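Local structure of ralf, proline/betaine transporter (Legionella pneumophila, 4D7Q) at residues A[213-216]-A[217-220]. The protein is an engineered chimera of a Legionella Sec7 domain and a Rickettsia capping domain, and probably acts as a guanine nucleotide exchange factor. The protein carries 2 engineered substitutions. Numbering follows the deposited sequence.
Sequences NISS and QNDK
The hydroxyl OG of Ser215 accepts the backbone N of Asn218 at 3.0 Å and, more weakly, that of Gln217; serine suits the place because its short hydroxyl stays close to its own backbone and can accept the N-H groups of the next turn. The carbonyl O of Ser215 completes an ST motif, taking weak bonds from Asn218 N and, at 2.8 Å, from Asp219 N. Asn218 returns the grip: chi1 of 70° places its CG between backbone N and carbonyl carbon and turns the amide back toward Ser215. OD1 there receives Ser215 N at 3.0 Å from well above the carbonyl plane, while ND2 reaches Asn213 O at 3.3 Å, with Asn213 O lying 20° out of the amide plane of Asn218. Asparagine fits because one flat group offers both acceptor and donor to the preceding chain. Deeper in, methyl CD1 of Ile214 makes a van der Waals contact with Asp219 OD2 at 3.6 Å; a buried isoleucine suits this side, covered by Phe222 and Ile299. Asp219 is the N-cap of helix 220-230: OD1 accepts Phe222 N and Glu327 N, and OD2 bonds Thr328 OG1. Within the Rickettsia-derived capping domain, the compact turn thus joins strand 208-214 to this helix, and the bonds to the buried carboxylate of Asp219 would be expected to favour its charged form.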
ATOM      1  N   ASN A 213      -3.486 -15.323   7.675  1.00 31.18           N
ATOM      2  CA  ASN A 213      -3.586 -16.133   8.895  1.00 32.23           C
ATOM      3  C   ASN A 213      -2.469 -17.171   8.986  1.00 35.76           C
ATOM      4  O   ASN A 213      -2.700 -18.311   9.408  1.00 35.36           O
ATOM      5  CB  ASN A 213      -5.003 -16.772   9.024  1.00 31.52           C
ATOM      6  CG  ASN A 213      -6.138 -15.802   8.736  1.00 54.12           C
ATOM      7  OD1 ASN A 213      -6.319 -14.793   9.414  1.00 47.47           O
ATOM      8  ND2 ASN A 213      -6.912 -16.071   7.698  1.00 48.77           N
ATOM      9  N   ILE A 214      -1.254 -16.772   8.563  1.00 31.29           N
ATOM     10  CA  ILE A 214      -0.081 -17.648   8.578  1.00 30.71           C
ATOM     11  C   ILE A 214       0.521 -17.630   9.984  1.00 36.30           C
ATOM     12  O   ILE A 214       0.442 -16.602  10.659  1.00 36.06           O
ATOM     13  CB  ILE A 214       0.935 -17.281   7.445  1.00 33.03           C
ATOM     14  CG1 ILE A 214       1.835 -18.490   7.065  1.00 33.93           C
ATOM     15  CG2 ILE A 214       1.745 -15.986   7.736  1.00 32.24           C
ATOM     16  CD1 ILE A 214       2.559 -18.398   5.695  1.00 40.59           C
ATOM     17  N   SER A 215       1.056 -18.763  10.453  1.00 34.81           N
ATOM     18  CA  SER A 215       1.702 -18.797  11.772  1.00 36.15           C
ATOM     19  C   SER A 215       2.857 -19.784  11.873  1.00 41.81           C
ATOM     20  O   SER A 215       2.934 -20.728  11.086  1.00 42.54           O
ATOM     21  CB  SER A 215       0.689 -18.984  12.907  1.00 39.45           C
ATOM     22  OG  SER A 215       0.432 -20.333  13.253  1.00 45.59           O
ATOM     23  N   SER A 216       3.746 -19.561  12.857  1.00 39.93           N
ATOM     24  CA  SER A 216       4.862 -20.451  13.180  1.00 40.99           C
ATOM     25  C   SER A 216       4.316 -21.804  13.641  1.00 47.05           C
ATOM     26  O   SER A 216       4.942 -22.840  13.406  1.00 47.27           O
ATOM     27  CB  SER A 216       5.726 -19.852  14.288  1.00 42.75           C
ATOM     28  OG  SER A 216       6.677 -18.929  13.783  1.00 47.69           O
ATOM     29  N   GLN A 217       3.129 -21.788  14.265  1.00 44.49           N
ATOM     30  CA  GLN A 217       2.457 -22.983  14.774  1.00 45.47           C
ATOM     31  C   GLN A 217       1.820 -23.795  13.651  1.00 48.93           C
ATOM     32  O   GLN A 217       1.773 -25.017  13.749  1.00 48.77           O
ATOM     33  CB  GLN A 217       1.408 -22.614  15.848  1.00 47.03           C
ATOM     34  CG  GLN A 217       1.991 -22.162  17.197  1.00 67.89           C
ATOM     35  CD  GLN A 217       2.750 -20.844  17.164  1.00 87.94           C
ATOM     36  OE1 GLN A 217       2.210 -19.772  16.848  1.00 78.93           O
ATOM     37  NE2 GLN A 217       4.032 -20.901  17.488  1.00 85.68           N
ATOM     38  N   ASN A 218       1.332 -23.125  12.591  1.00 45.10           N
ATOM     39  CA  ASN A 218       0.662 -23.793  11.470  1.00 44.97           C
ATOM     40  C   ASN A 218       1.500 -23.994  10.187  1.00 48.00           C
ATOM     41  O   ASN A 218       1.059 -24.730   9.297  1.00 48.68           O
ATOM     42  CB  ASN A 218      -0.718 -23.142  11.175  1.00 44.71           C
ATOM     43  CG  ASN A 218      -0.698 -21.738  10.571  1.00 67.49           C
ATOM     44  OD1 ASN A 218       0.017 -21.435   9.594  1.00 56.88           O
ATOM     45  ND2 ASN A 218      -1.583 -20.873  11.074  1.00 54.39           N
ATOM     46  N   ASP A 219       2.697 -23.347  10.082  1.00 41.46           N
ATOM     47  CA  ASP A 219       3.551 -23.439   8.888  1.00 38.71           C
ATOM     48  C   ASP A 219       5.061 -23.586   9.230  1.00 39.59           C
ATOM     49  O   ASP A 219       5.642 -22.683   9.842  1.00 37.35           O
ATOM     50  CB  ASP A 219       3.301 -22.190   8.005  1.00 39.01           C
ATOM     51  CG  ASP A 219       3.768 -22.300   6.566  1.00 39.05           C
ATOM     52  OD1 ASP A 219       4.922 -22.717   6.344  1.00 40.94           O
ATOM     53  OD2 ASP A 219       2.997 -21.926   5.665  1.00 36.50           O
ATOM     54  N   LYS A 220       5.691 -24.705   8.798  1.00 35.73           N
ATOM     55  CA  LYS A 220       7.121 -24.982   9.039  1.00 36.18           C
ATOM     56  C   LYS A 220       8.051 -24.016   8.322  1.00 39.61           C
ATOM     57  O   LYS A 220       9.082 -23.638   8.894  1.00 40.02           O
ATOM     58  CB  LYS A 220       7.500 -26.449   8.740  1.00 39.22           C
ATOM     59  CG  LYS A 220       8.830 -26.878   9.368  1.00 55.97           C
ATOM     60  CD  LYS A 220       9.151 -28.362   9.135  1.00 64.56           C
ATOM     61  CE  LYS A 220      10.180 -28.600   8.052  1.00 66.13           C
ATOM     62  NZ  LYS A 220      11.557 -28.264   8.498  1.00 69.29           N
TER